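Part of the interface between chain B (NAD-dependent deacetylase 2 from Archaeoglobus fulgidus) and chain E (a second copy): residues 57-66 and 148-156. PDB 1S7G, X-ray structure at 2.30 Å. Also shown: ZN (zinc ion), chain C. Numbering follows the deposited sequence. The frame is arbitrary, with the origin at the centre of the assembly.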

ATOM      1  N   LYS B  57     -18.568   9.874 -18.719  1.00 33.42           N
ATOM      2  CA  LYS B  57     -18.403   9.885 -20.166  1.00 36.90           C
ATOM      3  C   LYS B  57     -18.464   8.501 -20.805  1.00 36.23           C
ATOM      4  O   LYS B  57     -19.095   8.326 -21.846  1.00 36.32           O
ATOM      5  CB  LYS B  57     -17.092  10.586 -20.545  1.00 40.48           C
ATOM      6  CG  LYS B  57     -17.132  12.106 -20.356  1.00 42.87           C
ATOM      7  CD  LYS B  57     -15.890  12.795 -20.922  1.00 45.08           C
ATOM      8  CE  LYS B  57     -16.035  14.318 -20.867  1.00 47.43           C
ATOM      9  NZ  LYS B  57     -14.906  15.050 -21.517  1.00 47.00           N
ATOM     10  N   ARG B  58     -17.837   7.510 -20.180  1.00 36.50           N
ATOM     11  CA  ARG B  58     -17.844   6.164 -20.745  1.00 38.06           C
ATOM     12  C   ARG B  58     -19.099   5.334 -20.470  1.00 37.09           C
ATOM     13  O   ARG B  58     -19.450   4.466 -21.267  1.00 37.54           O
ATOM     14  CB  ARG B  58     -16.628   5.371 -20.262  1.00 39.96           C
ATOM     15  CG  ARG B  58     -16.642   5.051 -18.782  1.00 43.35           C
ATOM     16  CD  ARG B  58     -16.021   3.685 -18.507  1.00 44.18           C
ATOM     17  NE  ARG B  58     -16.019   3.363 -17.081  1.00 44.16           N
ATOM     18  CZ  ARG B  58     -15.113   3.807 -16.217  1.00 45.61           C
ATOM     19  NH1 ARG B  58     -14.127   4.590 -16.634  1.00 45.56           N
ATOM     20  NH2 ARG B  58     -15.190   3.470 -14.935  1.00 46.49           N
ATOM     21  N   ASN B  59     -19.776   5.601 -19.357  1.00 36.11           N
ATOM     22  CA  ASN B  59     -20.959   4.830 -18.992  1.00 33.39           C
ATOM     23  C   ASN B  59     -21.972   5.690 -18.237  1.00 35.00           C
ATOM     24  O   ASN B  59     -22.137   5.551 -17.022  1.00 34.16           O
ATOM     25  CB  ASN B  59     -20.533   3.649 -18.112  1.00 32.06           C
ATOM     26  CG  ASN B  59     -21.583   2.549 -18.048  1.00 33.43           C
ATOM     27  OD1 ASN B  59     -22.763   2.782 -18.293  1.00 35.54           O
ATOM     28  ND2 ASN B  59     -21.151   1.343 -17.703  1.00 34.22           N
ATOM     29  N   PRO B  60     -22.655   6.604 -18.947  1.00 35.08           N
ATOM     30  CA  PRO B  60     -23.652   7.480 -18.322  1.00 34.70           C
ATOM     31  C   PRO B  60     -24.781   6.710 -17.635  1.00 34.29           C
ATOM     32  O   PRO B  60     -25.264   7.110 -16.577  1.00 34.26           O
ATOM     33  CB  PRO B  60     -24.145   8.333 -19.491  1.00 36.50           C
ATOM     34  CG  PRO B  60     -23.904   7.455 -20.688  1.00 36.11           C
ATOM     35  CD  PRO B  60     -22.543   6.892 -20.386  1.00 34.54           C
ATOM     36  N   ARG B  61     -25.188   5.599 -18.238  1.00 34.38           N
ATOM     37  CA  ARG B  61     -26.255   4.762 -17.695  1.00 34.54           C
ATOM     38  C   ARG B  61     -25.887   4.255 -16.289  1.00 32.65           C
ATOM     39  O   ARG B  61     -26.737   4.208 -15.399  1.00 32.22           O
ATOM     40  CB  ARG B  61     -26.509   3.576 -18.638  1.00 38.99           C
ATOM     41  CG  ARG B  61     -27.719   2.695 -18.308  1.00 45.47           C
ATOM     42  CD  ARG B  61     -28.985   3.178 -19.018  1.00 52.05           C
ATOM     43  NE  ARG B  61     -28.814   3.215 -20.473  1.00 56.41           N
ATOM     44  CZ  ARG B  61     -29.724   3.679 -21.328  1.00 59.32           C
ATOM     45  NH1 ARG B  61     -29.475   3.674 -22.636  1.00 58.43           N
ATOM     46  NH2 ARG B  61     -30.884   4.151 -20.878  1.00 60.19           N
ATOM     47  N   ALA B  62     -24.626   3.879 -16.087  1.00 28.83           N
ATOM     48  CA  ALA B  62     -24.196   3.391 -14.778  1.00 27.31           C
ATOM     49  C   ALA B  62     -24.165   4.559 -13.786  1.00 26.94           C
ATOM     50  O   ALA B  62     -24.543   4.407 -12.616  1.00 24.82           O
ATOM     51  CB  ALA B  62     -22.809   2.733 -14.876  1.00 24.56           C
ATOM     52  N   PHE B  63     -23.719   5.718 -14.264  1.00 25.19           N
ATOM     53  CA  PHE B  63     -23.657   6.920 -13.438  1.00 26.08           C
ATOM     54  C   PHE B  63     -25.046   7.289 -12.919  1.00 25.35           C
ATOM     55  O   PHE B  63     -25.218   7.575 -11.734  1.00 25.82           O
ATOM     56  CB  PHE B  63     -23.110   8.102 -14.243  1.00 27.34           C
ATOM     57  CG  PHE B  63     -23.272   9.428 -13.551  1.00 27.91           C
ATOM     58  CD1 PHE B  63     -22.370   9.837 -12.575  1.00 29.53           C
ATOM     59  CD2 PHE B  63     -24.359  10.248 -13.844  1.00 27.74           C
ATOM     60  CE1 PHE B  63     -22.547  11.048 -11.895  1.00 31.62           C
ATOM     61  CE2 PHE B  63     -24.546  11.458 -13.174  1.00 28.72           C
ATOM     62  CZ  PHE B  63     -23.639  11.861 -12.195  1.00 29.59           C
ATOM     63  N   TRP B  64     -26.033   7.303 -13.809  1.00 23.63           N
ATOM     64  CA  TRP B  64     -27.385   7.642 -13.393  1.00 24.47           C
ATOM     65  C   TRP B  64     -27.984   6.541 -12.527  1.00 24.79           C
ATOM     66  O   TRP B  64     -28.772   6.817 -11.622  1.00 25.22           O
ATOM     67  CB  TRP B  64     -28.272   7.920 -14.607  1.00 22.60           C
ATOM     68  CG  TRP B  64     -27.963   9.241 -15.274  1.00 23.84           C
ATOM     69  CD1 TRP B  64     -27.441   9.430 -16.521  1.00 23.67           C
ATOM     70  CD2 TRP B  64     -28.151  10.551 -14.716  1.00 22.40           C
ATOM     71  NE1 TRP B  64     -27.292  10.770 -16.774  1.00 25.78           N
ATOM     72  CE2 TRP B  64     -27.721  11.482 -15.683  1.00 26.20           C
ATOM     73  CE3 TRP B  64     -28.642  11.025 -13.490  1.00 24.24           C
ATOM     74  CZ2 TRP B  64     -27.766  12.868 -15.466  1.00 23.97           C
ATOM     75  CZ3 TRP B  64     -28.689  12.400 -13.270  1.00 23.89           C
ATOM     76  CH2 TRP B  64     -28.253  13.305 -14.258  1.00 26.34           C
ATOM     77  N   GLU B  65     -27.612   5.294 -12.787  1.00 25.50           N
ATOM     78  CA  GLU B  65     -28.133   4.199 -11.969  1.00 27.65           C
ATOM     79  C   GLU B  65     -27.633   4.408 -10.543  1.00 25.89           C
ATOM     80  O   GLU B  65     -28.388   4.291  -9.571  1.00 21.38           O
ATOM     81  CB  GLU B  65     -27.639   2.853 -12.497  1.00 29.66           C
ATOM     82  CG  GLU B  65     -28.166   1.658 -11.729  1.00 37.73           C
ATOM     83  CD  GLU B  65     -27.827   0.337 -12.403  1.00 42.68           C
ATOM     84  OE1 GLU B  65     -28.247  -0.721 -11.877  1.00 45.08           O
ATOM     85  OE2 GLU B  65     -27.149   0.358 -13.456  1.00 43.21           O
ATOM     86  N   PHE B  66     -26.350   4.738 -10.441  1.00 25.40           N
ATOM     87  CA  PHE B  66     -25.702   4.980  -9.159  1.00 24.90           C
ATOM     88  C   PHE B  66     -26.310   6.186  -8.439  1.00 25.28           C
ATOM     89  O   PHE B  66     -26.702   6.098  -7.276  1.00 23.09           O
ATOM     90  CB  PHE B  66     -24.202   5.204  -9.381  1.00 25.15           C
ATOM     91  CG  PHE B  66     -23.451   5.571  -8.138  1.00 26.32           C
ATOM     92  CD1 PHE B  66     -23.232   6.901  -7.811  1.00 26.34           C
ATOM     93  CD2 PHE B  66     -22.979   4.583  -7.280  1.00 24.62           C
ATOM     94  CE1 PHE B  66     -22.551   7.242  -6.647  1.00 26.69           C
ATOM     95  CE2 PHE B  66     -22.304   4.914  -6.120  1.00 26.89           C
ATOM     96  CZ  PHE B  66     -22.088   6.244  -5.801  1.00 26.37           C
TER
ATOM     97  N   PRO E 148     -22.780 -11.158 -18.105  1.00 50.58           N
ATOM     98  CA  PRO E 148     -21.991 -10.534 -17.038  1.00 48.83           C
ATOM     99  C   PRO E 148     -21.744  -9.035 -17.213  1.00 46.55           C
ATOM    100  O   PRO E 148     -21.473  -8.548 -18.312  1.00 45.19           O
ATOM    101  CB  PRO E 148     -20.702 -11.356 -17.035  1.00 49.98           C
ATOM    102  CG  PRO E 148     -20.602 -11.837 -18.438  1.00 51.32           C
ATOM    103  CD  PRO E 148     -22.016 -12.224 -18.769  1.00 49.28           C
ATOM    104  N   ARG E 149     -21.844  -8.312 -16.105  1.00 44.56           N
ATOM    105  CA  ARG E 149     -21.646  -6.869 -16.085  1.00 41.51           C
ATOM    106  C   ARG E 149     -20.783  -6.570 -14.867  1.00 38.39           C
ATOM    107  O   ARG E 149     -21.051  -7.084 -13.785  1.00 37.59           O
ATOM    108  CB  ARG E 149     -23.001  -6.173 -15.956  1.00 40.83           C
ATOM    109  CG  ARG E 149     -22.963  -4.682 -16.178  1.00 42.41           C
ATOM    110  CD  ARG E 149     -24.325  -4.069 -15.916  1.00 43.15           C
ATOM    111  NE  ARG E 149     -24.354  -2.646 -16.248  1.00 44.61           N
ATOM    112  CZ  ARG E 149     -25.351  -1.828 -15.934  1.00 42.81           C
ATOM    113  NH1 ARG E 149     -25.290  -0.550 -16.279  1.00 43.81           N
ATOM    114  NH2 ARG E 149     -26.404  -2.289 -15.269  1.00 38.76           N
ATOM    115  N   CYS E 150     -19.748  -5.755 -15.038  1.00 35.73           N
ATOM    116  CA  CYS E 150     -18.862  -5.430 -13.923  1.00 35.95           C
ATOM    117  C   CYS E 150     -19.656  -4.863 -12.744  1.00 36.67           C
ATOM    118  O   CYS E 150     -20.438  -3.931 -12.910  1.00 37.30           O
ATOM    119  CB  CYS E 150     -17.791  -4.425 -14.364  1.00 33.05           C
ATOM    120  SG  CYS E 150     -16.560  -4.065 -13.080  1.00 33.01           S
ATOM    121  N   ARG E 151     -19.457  -5.428 -11.556  1.00 38.26           N
ATOM    122  CA  ARG E 151     -20.178  -4.965 -10.378  1.00 39.35           C
ATOM    123  C   ARG E 151     -19.485  -3.759  -9.744  1.00 38.41           C
ATOM    124  O   ARG E 151     -19.964  -3.197  -8.760  1.00 37.59           O
ATOM    125  CB  ARG E 151     -20.343  -6.116  -9.366  1.00 44.12           C
ATOM    126  CG  ARG E 151     -19.498  -6.038  -8.095  1.00 50.53           C
ATOM    127  CD  ARG E 151     -18.015  -6.228  -8.368  1.00 55.75           C
ATOM    128  NE  ARG E 151     -17.199  -5.977  -7.180  1.00 60.04           N
ATOM    129  CZ  ARG E 151     -15.869  -6.007  -7.164  1.00 61.08           C
ATOM    130  NH1 ARG E 151     -15.195  -6.278  -8.272  1.00 62.33           N
ATOM    131  NH2 ARG E 151     -15.210  -5.759  -6.041  1.00 63.54           N
ATOM    132  N   LYS E 152     -18.366  -3.349 -10.336  1.00 36.31           N
ATOM    133  CA  LYS E 152     -17.617  -2.206  -9.837  1.00 34.52           C
ATOM    134  C   LYS E 152     -17.844  -0.930 -10.668  1.00 34.01           C
ATOM    135  O   LYS E 152     -18.019   0.158 -10.106  1.00 30.53           O
ATOM    136  CB  LYS E 152     -16.120  -2.536  -9.790  1.00 36.84           C
ATOM    137  CG  LYS E 152     -15.278  -1.457  -9.131  1.00 37.09           C
ATOM    138  CD  LYS E 152     -13.821  -1.859  -9.018  1.00 39.14           C
ATOM    139  CE  LYS E 152     -12.983  -0.716  -8.462  1.00 38.20           C
ATOM    140  NZ  LYS E 152     -11.554  -1.104  -8.299  1.00 39.40           N
ATOM    141  N   CYS E 153     -17.847  -1.054 -11.995  1.00 32.30           N
ATOM    142  CA  CYS E 153     -18.042   0.118 -12.844  1.00 30.59           C
ATOM    143  C   CYS E 153     -19.262   0.039 -13.758  1.00 30.07           C
ATOM    144  O   CYS E 153     -19.545   0.983 -14.491  1.00 28.97           O
ATOM    145  CB  CYS E 153     -16.793   0.366 -13.698  1.00 31.06           C
ATOM    146  SG  CYS E 153     -16.746  -0.574 -15.249  1.00 31.33           S
ATOM    147  N   GLY E 154     -19.972  -1.087 -13.731  1.00 31.84           N
ATOM    148  CA  GLY E 154     -21.161  -1.246 -14.561  1.00 32.20           C
ATOM    149  C   GLY E 154     -20.910  -1.496 -16.041  1.00 32.58           C
ATOM    150  O   GLY E 154     -21.836  -1.465 -16.853  1.00 30.19           O
ATOM    151  N   SER E 155     -19.657  -1.746 -16.397  1.00 33.96           N
ATOM    152  CA  SER E 155     -19.296  -1.993 -17.787  1.00 35.14           C
ATOM    153  C   SER E 155     -19.792  -3.333 -18.292  1.00 35.96           C
ATOM    154  O   SER E 155     -19.879  -4.301 -17.538  1.00 36.42           O
ATOM    155  CB  SER E 155     -17.780  -1.947 -17.962  1.00 34.84           C
ATOM    156  OG  SER E 155     -17.415  -2.432 -19.245  1.00 35.99           O
ATOM    157  N   TYR E 156     -20.116  -3.385 -19.578  1.00 37.32           N
ATOM    158  CA  TYR E 156     -20.563  -4.623 -20.192  1.00 39.52           C
ATOM    159  C   TYR E 156     -19.402  -5.301 -20.912  1.00 38.96           C
ATOM    160  O   TYR E 156     -19.606  -6.174 -21.750  1.00 40.96           O
ATOM    161  CB  TYR E 156     -21.711  -4.359 -21.174  1.00 43.75           C
ATOM    162  CG  TYR E 156     -23.068  -4.261 -20.504  1.00 47.89           C
ATOM    163  CD1 TYR E 156     -23.837  -3.099 -20.601  1.00 49.44           C
ATOM    164  CD2 TYR E 156     -23.584  -5.334 -19.773  1.00 49.10           C
ATOM    165  CE1 TYR E 156     -25.087  -3.008 -19.984  1.00 52.04           C
ATOM    166  CE2 TYR E 156     -24.834  -5.253 -19.154  1.00 51.46           C
ATOM    167  CZ  TYR E 156     -25.578  -4.089 -19.264  1.00 51.85           C
ATOM    168  OH  TYR E 156     -26.812  -4.007 -18.659  1.00 53.25           O
TER
HETATM  169 ZN    ZN C 609     -15.393  -2.428 -14.463  1.00 31.85          ZN
HETATM  170  O   HOH W   1     -18.539   3.668 -15.292  1.00 33.28           O
HETATM  171  O   HOH W   2     -18.042   1.270 -17.450  1.00 38.54           O

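The contact sets the start of a helix in chain B against a zinc-binding turn in chain E, and most of its polar groups find partners. Asn B59 does double duty. Asn B59 OD1 caps the helix by accepting from Ala B62 N at 3.1 Å, and Asn B59 ND2 crosses the interface to donate to Gly E154 O at 3.0 Å, a weak bond because the N-H...O angle is only 138°. An amide suits this place, since it offers an acceptor to the helix and a donor to the neighbouring chain.

Gly E154 O also accepts from Arg E149 NE, 2.8 Å away in its own chain, so one carbonyl gathers donors from both copies. The Arg E149 side chain is extended, t at chi1 to chi3, and Arg E149 NH2 reaches Glu B65 OE2 at 3.3 Å. The charges pair as a salt bridge, though the hydrogen bond within it is weak, at 129°; Glu B65 OE2 is hydrogen-bonded elsewhere in the structure as well.

Between these polar links lies Ala B62, whose CB is 3.7 Å from Cys E153 O. The small methyl group allows close approach, and the absence of a side chain on Gly E154 matters too: an ideal CB there would lie 2.9 Å from Ala B62 CB, a clash. The positive phi of Gly E154, 75°, favours glycine by itself.

Cys E153 O has no direct protein hydrogen bond across the contact, and water supplies what is missing. Water 1 donates to Cys E153 O at 3.0 Å and accepts a weak bond from Arg B58 NE at 3.1 Å. Water 2 accepts from Arg B58 NE at 2.9 Å and from Asn B59 ND2 at 3.1 Å, while donating weakly to Cys E153 O at 3.3 Å. Arginine, with several donors, suits this site: Arg B58 NE serves both waters while NH2 is hydrogen-bonded elsewhere in the structure. Cys E150 SG and Cys E153 SG each bind ZN at 2.4 Å, with two more ligands from elsewhere in the structure, tying the turn together.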